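Local coordinates for synaptic vesicle membrane protein VAT-1 homolog-like (Homo sapiens, PDB 4A27) that probably acts as an oxidoreductase of the quinone oxidoreductase branch of the zinc-containing alcohol dehydrogenase family, its precise substrate and reaction being unassigned, at residues A[95-100]-A[338-343]; A[121-126]-A[298-303]; A[125-130]-A[307-312]; A[131-136]-A[233-238]. All coordinates share one frame; numbering follows the deposited sequence.

Contact 1: residues A[95-100]-A[338-343]. With EDO (1,2-ethanediol), chain D.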
# COMPACT_ATOMS: atom_id res chain seq x y z
N ASN A 95 -14.82 -21.71 -18.81
CA ASN A 95 -14.67 -22.45 -20.09
C ASN A 95 -13.27 -22.97 -20.40
O ASN A 95 -13.05 -23.51 -21.47
CB ASN A 95 -15.18 -21.65 -21.29
CG ASN A 95 -16.67 -21.41 -21.22
OD1 ASN A 95 -17.44 -22.34 -21.19
ND2 ASN A 95 -17.07 -20.16 -21.19
N ALA A 96 -12.36 -22.91 -19.43
CA ALA A 96 -11.02 -23.41 -19.66
C ALA A 96 -10.93 -24.94 -19.67
O ALA A 96 -10.07 -25.47 -20.34
CB ALA A 96 -10.05 -22.84 -18.62
N TRP A 97 -11.80 -25.65 -18.94
CA TRP A 97 -11.70 -27.12 -18.87
C TRP A 97 -12.33 -27.85 -20.06
O TRP A 97 -13.25 -28.64 -19.89
CB TRP A 97 -12.29 -27.66 -17.56
CG TRP A 97 -11.58 -27.15 -16.34
CD1 TRP A 97 -10.42 -26.42 -16.30
CD2 TRP A 97 -11.93 -27.42 -14.98
NE1 TRP A 97 -10.06 -26.18 -15.00
CE2 TRP A 97 -10.97 -26.76 -14.17
CE3 TRP A 97 -13.00 -28.09 -14.36
CZ2 TRP A 97 -11.03 -26.78 -12.77
CZ3 TRP A 97 -13.05 -28.11 -12.99
CH2 TRP A 97 -12.07 -27.45 -12.20
N ALA A 98 -11.77 -27.64 -21.24
CA ALA A 98 -12.28 -28.19 -22.49
C ALA A 98 -11.10 -28.32 -23.45
O ALA A 98 -10.03 -27.73 -23.24
CB ALA A 98 -13.37 -27.28 -23.08
N GLU A 99 -11.30 -29.12 -24.49
CA GLU A 99 -10.28 -29.33 -25.50
C GLU A 99 -9.98 -28.08 -26.31
O GLU A 99 -8.88 -27.95 -26.84
CB GLU A 99 -10.69 -30.50 -26.44
CG GLU A 99 -10.61 -31.84 -25.73
CD GLU A 99 -11.06 -33.04 -26.56
OE1 GLU A 99 -12.08 -32.94 -27.29
OE2 GLU A 99 -10.40 -34.10 -26.45
N VAL A 100 -10.97 -27.19 -26.44
CA VAL A 100 -10.81 -25.94 -27.19
C VAL A 100 -11.48 -24.78 -26.45
O VAL A 100 -12.55 -24.93 -25.83
CB VAL A 100 -11.41 -26.04 -28.65
CG1 VAL A 100 -11.19 -24.76 -29.42
CG2 VAL A 100 -10.79 -27.21 -29.44
N LEU A 338 -1.78 -27.97 -9.05
CA LEU A 338 -2.36 -29.17 -9.65
C LEU A 338 -2.76 -28.79 -11.06
O LEU A 338 -3.34 -27.74 -11.27
CB LEU A 338 -3.59 -29.65 -8.86
CG LEU A 338 -3.28 -30.19 -7.46
CD1 LEU A 338 -2.82 -29.04 -6.55
CD2 LEU A 338 -4.49 -30.92 -6.93
N ILE A 339 -2.48 -29.66 -12.01
CA ILE A 339 -2.74 -29.40 -13.39
C ILE A 339 -3.56 -30.49 -14.02
O ILE A 339 -3.30 -31.66 -13.81
CB ILE A 339 -1.41 -29.40 -14.19
CG1 ILE A 339 -0.60 -28.18 -13.80
CG2 ILE A 339 -1.71 -29.42 -15.69
CD1 ILE A 339 -1.39 -26.88 -13.95
N LEU A 340 -4.57 -30.08 -14.79
CA LEU A 340 -5.35 -31.02 -15.59
C LEU A 340 -4.60 -31.15 -16.91
O LEU A 340 -4.44 -30.16 -17.63
CB LEU A 340 -6.72 -30.47 -15.88
CG LEU A 340 -7.65 -30.26 -14.69
CD1 LEU A 340 -9.09 -30.09 -15.21
CD2 LEU A 340 -7.53 -31.43 -13.71
N ASP A 341 -4.14 -32.34 -17.21
CA ASP A 341 -3.36 -32.60 -18.42
C ASP A 341 -4.28 -33.35 -19.42
O ASP A 341 -4.61 -34.52 -19.23
CB ASP A 341 -2.15 -33.44 -18.02
CG ASP A 341 -1.24 -33.74 -19.16
OD1 ASP A 341 -1.74 -33.82 -20.30
OD2 ASP A 341 -0.04 -33.94 -18.89
N VAL A 342 -4.70 -32.65 -20.48
CA VAL A 342 -5.72 -33.19 -21.41
C VAL A 342 -5.29 -34.54 -22.08
O VAL A 342 -6.12 -35.40 -22.27
CB VAL A 342 -6.09 -32.15 -22.50
CG1 VAL A 342 -7.02 -32.75 -23.52
CG2 VAL A 342 -6.64 -30.89 -21.84
N GLU A 343 -4.00 -34.72 -22.38
CA GLU A 343 -3.53 -35.98 -23.02
C GLU A 343 -3.11 -37.06 -22.03
O GLU A 343 -2.61 -38.12 -22.42
CB GLU A 343 -2.39 -35.67 -24.00
CG GLU A 343 -2.89 -34.85 -25.21
CD GLU A 343 -1.80 -34.50 -26.25
OE1 GLU A 343 -0.63 -34.94 -26.11
OE2 GLU A 343 -2.12 -33.77 -27.20
C1 EDO D . -5.13 -33.62 -28.06
O1 EDO D . -4.67 -32.27 -27.85
C2 EDO D . -6.55 -33.84 -27.52
O2 EDO D . -7.44 -32.81 -28.02
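L340 CD1 sits over one face of the W97 indole, on its five-membered ring. This CH-pi contact is nearly vertical, with L340 CD1 3.8 Å from the centroid of the W97 five-membered ring and only 4° off the normal. The closest ring atom is W97 CD2, 3.9 Å from L340 CD1. The two side chains cross at about a right angle, and one methyl of the leucine does all the touching. The indole is carried there by chi1 of -61°, which sets W97 CG beside the backbone N. W97 is also the central residue of an inverse gamma turn.

A second apolar touch, looser, lies two residues on in both segments. Here E99 offers its aliphatic part to V342, with E99 CG 4.3 Å from V342 CG1. Of the carboxylate beyond, OE1 accepts a hydrogen bond from the backbone N of R5.

Polar links do not cross directly. A 1,2-ethanediol, probably from the crystallisation liquor, sits between the two acidic side chains; its O1 makes a weak hydrogen bond of 3.0 Å to E343 OE2, while its O2 stays 3.6 Å from E99 OE2. E343 OE2 also forms a salt bridge with K38.

The contact lies in the GroES-like part of the fold, where the loop before strand 100-104 meets the end of strand 337-341. W97 also packs on V7 of strand 4-9, C40 of strand 32-42, and V322 and M326 of helix 322-330; L340 touches L42, V322 and W317.

Contact 2: residues A[121-126]-A[298-303]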
# COMPACT_ATOMS: atom_id res chain seq x y z
N ALA A 121 0.48 -23.70 -17.73
CA ALA A 121 -0.86 -23.66 -17.11
C ALA A 121 -0.73 -23.46 -15.64
O ALA A 121 -1.72 -23.27 -14.96
CB ALA A 121 -1.62 -24.99 -17.36
N ALA A 122 0.48 -23.67 -15.12
CA ALA A 122 0.78 -23.43 -13.72
C ALA A 122 1.23 -22.02 -13.44
O ALA A 122 1.49 -21.69 -12.28
CB ALA A 122 1.86 -24.38 -13.29
N PHE A 123 1.48 -21.25 -14.49
CA PHE A 123 2.23 -19.99 -14.41
C PHE A 123 1.34 -18.72 -14.06
O PHE A 123 1.53 -18.13 -13.01
CB PHE A 123 2.96 -19.78 -15.72
CG PHE A 123 4.04 -18.77 -15.68
CD1 PHE A 123 5.27 -19.08 -15.12
CD2 PHE A 123 3.84 -17.49 -16.18
CE1 PHE A 123 6.29 -18.14 -15.08
CE2 PHE A 123 4.87 -16.54 -16.15
CZ PHE A 123 6.10 -16.88 -15.60
N PRO A 124 0.36 -18.37 -14.92
CA PRO A 124 -0.34 -17.07 -14.81
C PRO A 124 -1.06 -16.74 -13.52
O PRO A 124 -0.80 -15.71 -12.93
CB PRO A 124 -1.37 -17.09 -15.97
CG PRO A 124 -1.25 -18.38 -16.61
CD PRO A 124 -0.37 -19.28 -15.82
N MET A 125 -1.98 -17.58 -13.06
CA MET A 125 -2.72 -17.24 -11.85
C MET A 125 -1.76 -17.01 -10.68
O MET A 125 -1.80 -15.94 -10.05
CB MET A 125 -3.75 -18.29 -11.49
CG MET A 125 -5.00 -18.28 -12.39
SD MET A 125 -6.12 -16.90 -12.04
CE MET A 125 -7.03 -17.66 -10.68
N ASN A 126 -0.94 -18.02 -10.38
CA ASN A 126 -0.12 -17.97 -9.18
C ASN A 126 0.92 -16.88 -9.25
O ASN A 126 1.10 -16.11 -8.26
CB ASN A 126 0.53 -19.31 -8.85
CG ASN A 126 -0.48 -20.40 -8.44
OD1 ASN A 126 -1.62 -20.11 -8.13
ND2 ASN A 126 -0.04 -21.64 -8.45
N GLU A 298 5.00 -9.89 -18.73
CA GLU A 298 6.24 -9.69 -19.47
C GLU A 298 7.44 -9.70 -18.55
O GLU A 298 8.45 -10.37 -18.83
CB GLU A 298 6.20 -8.37 -20.26
CG GLU A 298 5.27 -8.43 -21.46
CD GLU A 298 5.20 -7.09 -22.24
OE1 GLU A 298 5.92 -6.12 -21.90
OE2 GLU A 298 4.41 -7.00 -23.21
N LYS A 299 7.33 -9.03 -17.40
CA LYS A 299 8.38 -9.12 -16.41
C LYS A 299 8.49 -10.56 -15.84
O LYS A 299 9.59 -11.06 -15.67
CB LYS A 299 8.16 -8.12 -15.26
CG LYS A 299 8.18 -6.63 -15.69
CD LYS A 299 7.76 -5.72 -14.49
CE LYS A 299 7.16 -4.36 -14.90
NZ LYS A 299 5.99 -3.97 -14.03
N LEU A 300 7.38 -11.23 -15.52
CA LEU A 300 7.47 -12.66 -15.07
C LEU A 300 8.22 -13.53 -16.12
O LEU A 300 9.05 -14.36 -15.76
CB LEU A 300 6.11 -13.25 -14.77
CG LEU A 300 5.40 -12.66 -13.55
CD1 LEU A 300 3.97 -13.10 -13.46
CD2 LEU A 300 6.18 -13.10 -12.21
N ILE A 301 7.96 -13.31 -17.41
CA ILE A 301 8.59 -14.14 -18.45
C ILE A 301 10.09 -13.84 -18.55
O ILE A 301 10.91 -14.76 -18.76
CB ILE A 301 7.88 -14.01 -19.81
CG1 ILE A 301 6.55 -14.77 -19.82
CG2 ILE A 301 8.72 -14.63 -20.94
CD1 ILE A 301 5.75 -14.49 -21.11
N GLY A 302 10.44 -12.56 -18.38
CA GLY A 302 11.86 -12.14 -18.31
C GLY A 302 12.59 -12.86 -17.18
O GLY A 302 13.63 -13.44 -17.40
N LEU A 303 11.98 -12.91 -15.98
CA LEU A 303 12.53 -13.65 -14.86
C LEU A 303 12.63 -15.16 -15.15
O LEU A 303 13.66 -15.78 -14.87
CB LEU A 303 11.70 -13.41 -13.57
CG LEU A 303 11.78 -11.99 -12.99
CD1 LEU A 303 10.84 -11.84 -11.77
CD2 LEU A 303 13.23 -11.63 -12.60
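Segment 298-303, which brings L300 and I301 to the contact, is regular helix within helix 290-305, with backbone bonds from G302 N to E298 O and from L303 N to K299 O. Segment 121-126, which brings F123, runs into helix 124-137. No hydrogen bond joins the two segments; the contact is apolar.

Chi1 of -164° puts F123 CG opposite the backbone N and sends the ring out to helix 290-305, where its far end does the touching. F123 CZ lies 3.7 Å from L300 CB, which approaches the ring obliquely, and the two side chains slide past each other in opposite directions. The start of the next residue comes in at the ring edge, I301 N being 4.4 Å from F123 CZ. More loosely, F123 CE2 is 4.4 Å from I301 CG1.

M89 of strand 87-91 and P311 also pack on F123, and its ring meets that of F127 with the planes about 10° apart. The arrangement is a buried aromatic, from the chain between strand 108-110 and helix 124-137, packed on helix 290-305, probably near the junction of the two domains of the medium-chain dehydrogenase/reductase fold.

Contact 3: residues A[125-130]-A[307-312]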
# COMPACT_ATOMS: atom_id res chain seq x y z
N MET A 125 -1.98 -17.58 -13.06
CA MET A 125 -2.72 -17.24 -11.85
C MET A 125 -1.76 -17.01 -10.68
O MET A 125 -1.80 -15.94 -10.05
CB MET A 125 -3.75 -18.29 -11.49
CG MET A 125 -5.00 -18.28 -12.39
SD MET A 125 -6.12 -16.90 -12.04
CE MET A 125 -7.03 -17.66 -10.68
N ASN A 126 -0.94 -18.02 -10.38
CA ASN A 126 -0.12 -17.97 -9.18
C ASN A 126 0.92 -16.88 -9.25
O ASN A 126 1.10 -16.11 -8.26
CB ASN A 126 0.53 -19.31 -8.85
CG ASN A 126 -0.48 -20.40 -8.44
OD1 ASN A 126 -1.62 -20.11 -8.13
ND2 ASN A 126 -0.04 -21.64 -8.45
N PHE A 127 1.64 -16.78 -10.36
CA PHE A 127 2.74 -15.84 -10.42
C PHE A 127 2.30 -14.39 -10.60
O PHE A 127 2.92 -13.48 -10.03
CB PHE A 127 3.81 -16.24 -11.43
CG PHE A 127 4.73 -17.32 -10.92
CD1 PHE A 127 4.33 -18.65 -10.93
CD2 PHE A 127 5.98 -16.99 -10.39
CE1 PHE A 127 5.16 -19.65 -10.40
CE2 PHE A 127 6.82 -17.99 -9.86
CZ PHE A 127 6.40 -19.33 -9.88
N VAL A 128 1.21 -14.15 -11.35
CA VAL A 128 0.72 -12.79 -11.47
C VAL A 128 0.18 -12.34 -10.10
O VAL A 128 0.40 -11.22 -9.68
CB VAL A 128 -0.36 -12.62 -12.60
CG1 VAL A 128 -0.96 -11.27 -12.58
CG2 VAL A 128 0.24 -12.89 -14.02
N THR A 129 -0.51 -13.22 -9.39
CA THR A 129 -1.04 -12.84 -8.08
C THR A 129 0.10 -12.42 -7.16
O THR A 129 0.07 -11.39 -6.50
CB THR A 129 -1.84 -14.02 -7.48
OG1 THR A 129 -2.97 -14.25 -8.31
CG2 THR A 129 -2.29 -13.76 -6.03
N ALA A 130 1.10 -13.27 -7.10
CA ALA A 130 2.27 -13.05 -6.28
C ALA A 130 2.94 -11.73 -6.62
O ALA A 130 3.25 -10.93 -5.76
CB ALA A 130 3.25 -14.22 -6.48
N LYS A 307 16.01 -17.71 -15.50
CA LYS A 307 16.05 -18.87 -14.59
C LYS A 307 15.96 -18.46 -13.15
O LYS A 307 16.41 -19.17 -12.28
CB LYS A 307 17.32 -19.72 -14.79
CG LYS A 307 17.69 -20.00 -16.23
CD LYS A 307 16.70 -20.98 -16.86
CE LYS A 307 17.11 -21.33 -18.26
NZ LYS A 307 16.17 -22.35 -18.78
N LYS A 308 15.32 -17.33 -12.89
CA LYS A 308 15.08 -16.89 -11.53
C LYS A 308 13.78 -17.35 -10.93
O LYS A 308 13.62 -17.31 -9.73
CB LYS A 308 15.16 -15.38 -11.46
CG LYS A 308 16.63 -14.89 -11.62
CD LYS A 308 16.69 -13.41 -11.93
CE LYS A 308 18.18 -12.88 -11.97
NZ LYS A 308 18.58 -12.38 -10.64
N ILE A 309 12.82 -17.77 -11.75
CA ILE A 309 11.60 -18.35 -11.25
C ILE A 309 11.22 -19.58 -12.09
O ILE A 309 11.63 -19.69 -13.24
CB ILE A 309 10.42 -17.35 -11.22
CG1 ILE A 309 10.07 -16.85 -12.62
CG2 ILE A 309 10.64 -16.13 -10.25
CD1 ILE A 309 8.68 -16.15 -12.63
N LYS A 310 10.41 -20.46 -11.51
CA LYS A 310 9.99 -21.69 -12.14
C LYS A 310 8.78 -22.25 -11.37
O LYS A 310 8.87 -22.53 -10.17
CB LYS A 310 11.14 -22.70 -12.15
CG LYS A 310 10.78 -24.07 -12.74
CD LYS A 310 12.03 -24.96 -12.90
CE LYS A 310 11.82 -26.08 -13.93
NZ LYS A 310 11.91 -25.61 -15.35
N PRO A 311 7.66 -22.43 -12.05
CA PRO A 311 6.48 -22.96 -11.39
C PRO A 311 6.74 -24.34 -10.80
O PRO A 311 7.48 -25.13 -11.36
CB PRO A 311 5.43 -22.99 -12.51
CG PRO A 311 5.99 -22.24 -13.65
CD PRO A 311 7.44 -22.10 -13.48
N VAL A 312 6.17 -24.59 -9.63
CA VAL A 312 6.32 -25.86 -8.90
C VAL A 312 5.02 -26.58 -9.17
O VAL A 312 3.95 -26.06 -8.84
CB VAL A 312 6.45 -25.65 -7.38
CG1 VAL A 312 6.37 -27.01 -6.62
CG2 VAL A 312 7.80 -24.97 -7.02
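F127, on helix 124-137, packs its ring against I309 and P311 of the loop that joins helix 290-305 to strand 313-317. In the medium-chain dehydrogenase/reductase fold this loop leads the chain out of the Rossmann-type domain and back to the catalytic, GroES-like one. It starts at K307, whose positive phi of 66° belongs to the Schellman motif closing the preceding helix.

Both partners come obliquely from the same side of the phenyl plane, I309 at CD2 and CE2, P311 at CE1. I309 slides past F127 in the opposite direction, its CD1 methyl 3.6 Å from F127 CD2, and its branch carbon CB reaches F127 CE2 at 3.9 Å. Chi1 of 62° places I309 CG1 between the backbone N and the carbonyl carbon, and from there CD1 extends to the ring. P311 crosses F127 at about a right angle: P311 CA is 3.7 Å from F127 CE1, with P311 CB close behind at 4.0 Å. From the residue between them the carbonyl comes near, K310 O being 4.1 Å from F127 CZ. K310 leaves the backbone away from the helix, and its NZ forms a salt bridge with E119.

A158 of helix 154-163 and L300 of helix 290-305 also touch F127. Within the helix, M125 O takes two donors from T129: the amide N at 3.1 Å and the hydroxyl OG1 at 2.7 Å, reaching it from opposite faces of the carbonyl plane, the hydroxyl 27° out of that plane.

Contact 4: residues A[131-136]-A[233-238]; sequences YVMLFE and TYILYG. With EDO (1,2-ethanediol), chain C.
M133 carries the contact, the one helix side chain that reaches the strand, and it meets both I235 and Y237. Its thioether lies beside the Y237 ring in a Met-aromatic contact: M133 SD stands 3.5 Å from Y237 CD1 and oblique to the ring, 37° off its normal. The terminal methyl goes further over the face, M133 CE lying 4.2 Å from the Y237 centroid in a CH-pi contact. A bend at chi3 (-58°) folds that methyl over the tyrosine, while chi1 of 70° puts Y237 CG between its backbone N and carbonyl carbon. I235 crosses M133 obliquely, its CG2 3.8 Å from M133 SD and its CD1 3.4 Å from the carbonyl O of M133.

At the start of the strand the packing gives way to a polar margin. T233 does not touch the helix; its OG1 lies 2.8 Å from O1 of a 1,2-ethanediol, probably from the crystallisation liquor, which also bonds to L231 O and N139 N. On the outer side of the helix, E136 forms a salt bridge with R141 of the second subunit.

The helix thus lies over the parallel Rossmann-type sheet at strand 232-237. M133 and I235 also rest on L213 of neighbouring strand 209-215, Y237 touches C215 there, and V155 of helix 154-163 packs against both M133 and Y237.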
# COMPACT_ATOMS: atom_id res chain seq x y z
N TYR A 131 3.09 -11.48 -7.91
CA TYR A 131 3.83 -10.32 -8.34
C TYR A 131 3.04 -9.06 -8.00
O TYR A 131 3.60 -8.06 -7.47
CB TYR A 131 4.10 -10.38 -9.85
CG TYR A 131 5.06 -9.36 -10.30
CD1 TYR A 131 4.67 -8.06 -10.56
CD2 TYR A 131 6.41 -9.67 -10.44
CE1 TYR A 131 5.61 -7.09 -10.95
CE2 TYR A 131 7.31 -8.73 -10.83
CZ TYR A 131 6.91 -7.43 -11.08
OH TYR A 131 7.88 -6.51 -11.51
N VAL A 132 1.75 -9.10 -8.27
CA VAL A 132 0.96 -7.92 -8.11
C VAL A 132 0.87 -7.56 -6.63
O VAL A 132 0.94 -6.35 -6.27
CB VAL A 132 -0.42 -8.02 -8.76
CG1 VAL A 132 -1.18 -6.78 -8.45
CG2 VAL A 132 -0.29 -8.17 -10.29
N MET A 133 0.74 -8.56 -5.77
CA MET A 133 0.67 -8.29 -4.34
C MET A 133 1.94 -7.67 -3.79
O MET A 133 1.87 -6.77 -2.95
CB MET A 133 0.32 -9.54 -3.56
CG MET A 133 -1.09 -10.05 -3.83
SD MET A 133 -1.60 -11.38 -2.67
CE MET A 133 -0.25 -12.56 -3.03
N LEU A 134 3.08 -8.21 -4.21
CA LEU A 134 4.34 -7.82 -3.65
C LEU A 134 4.81 -6.47 -4.16
O LEU A 134 5.43 -5.73 -3.40
CB LEU A 134 5.44 -8.84 -3.97
CG LEU A 134 5.41 -10.18 -3.23
CD1 LEU A 134 6.48 -11.15 -3.88
CD2 LEU A 134 5.57 -9.97 -1.66
N PHE A 135 4.55 -6.17 -5.44
CA PHE A 135 5.13 -5.00 -6.05
C PHE A 135 4.14 -3.93 -6.47
O PHE A 135 4.55 -2.80 -6.63
CB PHE A 135 6.00 -5.39 -7.25
CG PHE A 135 7.08 -6.36 -6.92
CD1 PHE A 135 8.20 -5.94 -6.17
CD2 PHE A 135 7.04 -7.67 -7.38
CE1 PHE A 135 9.24 -6.86 -5.86
CE2 PHE A 135 8.07 -8.59 -7.09
CZ PHE A 135 9.17 -8.17 -6.32
N GLU A 136 2.86 -4.25 -6.62
CA GLU A 136 1.86 -3.25 -6.93
C GLU A 136 1.00 -2.88 -5.72
O GLU A 136 0.78 -1.72 -5.49
CB GLU A 136 1.04 -3.67 -8.12
CG GLU A 136 1.89 -3.77 -9.40
CD GLU A 136 2.30 -2.40 -9.98
OE1 GLU A 136 1.73 -1.38 -9.56
OE2 GLU A 136 3.20 -2.34 -10.85
N THR A 233 1.84 -3.85 5.54
CA THR A 233 0.66 -4.10 4.67
C THR A 233 0.18 -5.53 4.85
O THR A 233 0.95 -6.48 4.73
CB THR A 233 1.00 -3.93 3.18
OG1 THR A 233 1.55 -2.63 2.95
CG2 THR A 233 -0.25 -4.12 2.32
N TYR A 234 -1.09 -5.67 5.19
CA TYR A 234 -1.74 -6.95 5.24
C TYR A 234 -2.61 -7.07 3.98
O TYR A 234 -3.39 -6.17 3.70
CB TYR A 234 -2.56 -7.04 6.54
CG TYR A 234 -3.32 -8.31 6.72
CD1 TYR A 234 -2.74 -9.42 7.32
CD2 TYR A 234 -4.65 -8.39 6.35
CE1 TYR A 234 -3.46 -10.59 7.49
CE2 TYR A 234 -5.38 -9.53 6.55
CZ TYR A 234 -4.78 -10.63 7.10
OH TYR A 234 -5.53 -11.76 7.27
N ILE A 235 -2.47 -8.18 3.25
CA ILE A 235 -3.16 -8.40 2.00
C ILE A 235 -3.94 -9.70 2.08
O ILE A 235 -3.37 -10.80 2.33
CB ILE A 235 -2.15 -8.42 0.79
CG1 ILE A 235 -1.28 -7.19 0.83
CG2 ILE A 235 -2.88 -8.44 -0.58
CD1 ILE A 235 -0.21 -7.11 -0.34
N LEU A 236 -5.26 -9.56 1.94
CA LEU A 236 -6.16 -10.70 1.85
C LEU A 236 -6.45 -11.01 0.39
O LEU A 236 -6.94 -10.16 -0.37
CB LEU A 236 -7.46 -10.41 2.60
CG LEU A 236 -8.35 -11.64 2.77
CD1 LEU A 236 -7.68 -12.68 3.68
CD2 LEU A 236 -9.69 -11.23 3.33
N TYR A 237 -6.16 -12.23 -0.02
CA TYR A 237 -6.41 -12.62 -1.40
C TYR A 237 -7.08 -13.97 -1.49
O TYR A 237 -7.20 -14.69 -0.49
CB TYR A 237 -5.09 -12.67 -2.13
CG TYR A 237 -4.19 -13.82 -1.72
CD1 TYR A 237 -3.33 -13.70 -0.63
CD2 TYR A 237 -4.19 -15.00 -2.42
CE1 TYR A 237 -2.47 -14.71 -0.29
CE2 TYR A 237 -3.37 -16.04 -2.07
CZ TYR A 237 -2.49 -15.87 -1.02
OH TYR A 237 -1.66 -16.88 -0.67
N GLY A 238 -7.44 -14.35 -2.72
CA GLY A 238 -8.35 -15.48 -2.96
C GLY A 238 -7.71 -16.83 -2.71
O GLY A 238 -8.29 -17.87 -3.04
C1 EDO C . 5.34 -2.19 3.16
O1 EDO C . 4.12 -2.01 3.90
C2 EDO C . 5.01 -2.51 1.72
O2 EDO C . 5.59 -1.58 0.79

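Helix 124-137 is the common thread: segments 121-126, 125-130 and 131-136 follow one another into and along it, meeting helix 290-305, the loop 307-312 and strand 232-237. Contacts 2 and 3 are nearly one cluster, their centres about 5 Å apart, and F123 packs on P311 across them. Contact 4 lies about 14 Å from contact 3 between centres, on the parallel Rossmann-type sheet. Contact 1 stands apart in the GroES-like part, about 28 Å from contact 4 between centres, yet I339 touches the backbone at A121-A122 of contact 2. Contacts 2, 3 and 4 are all nested in the loop closed by contact 1, so the chain leaves the GroES-like part, builds the Rossmann-type domain and returns.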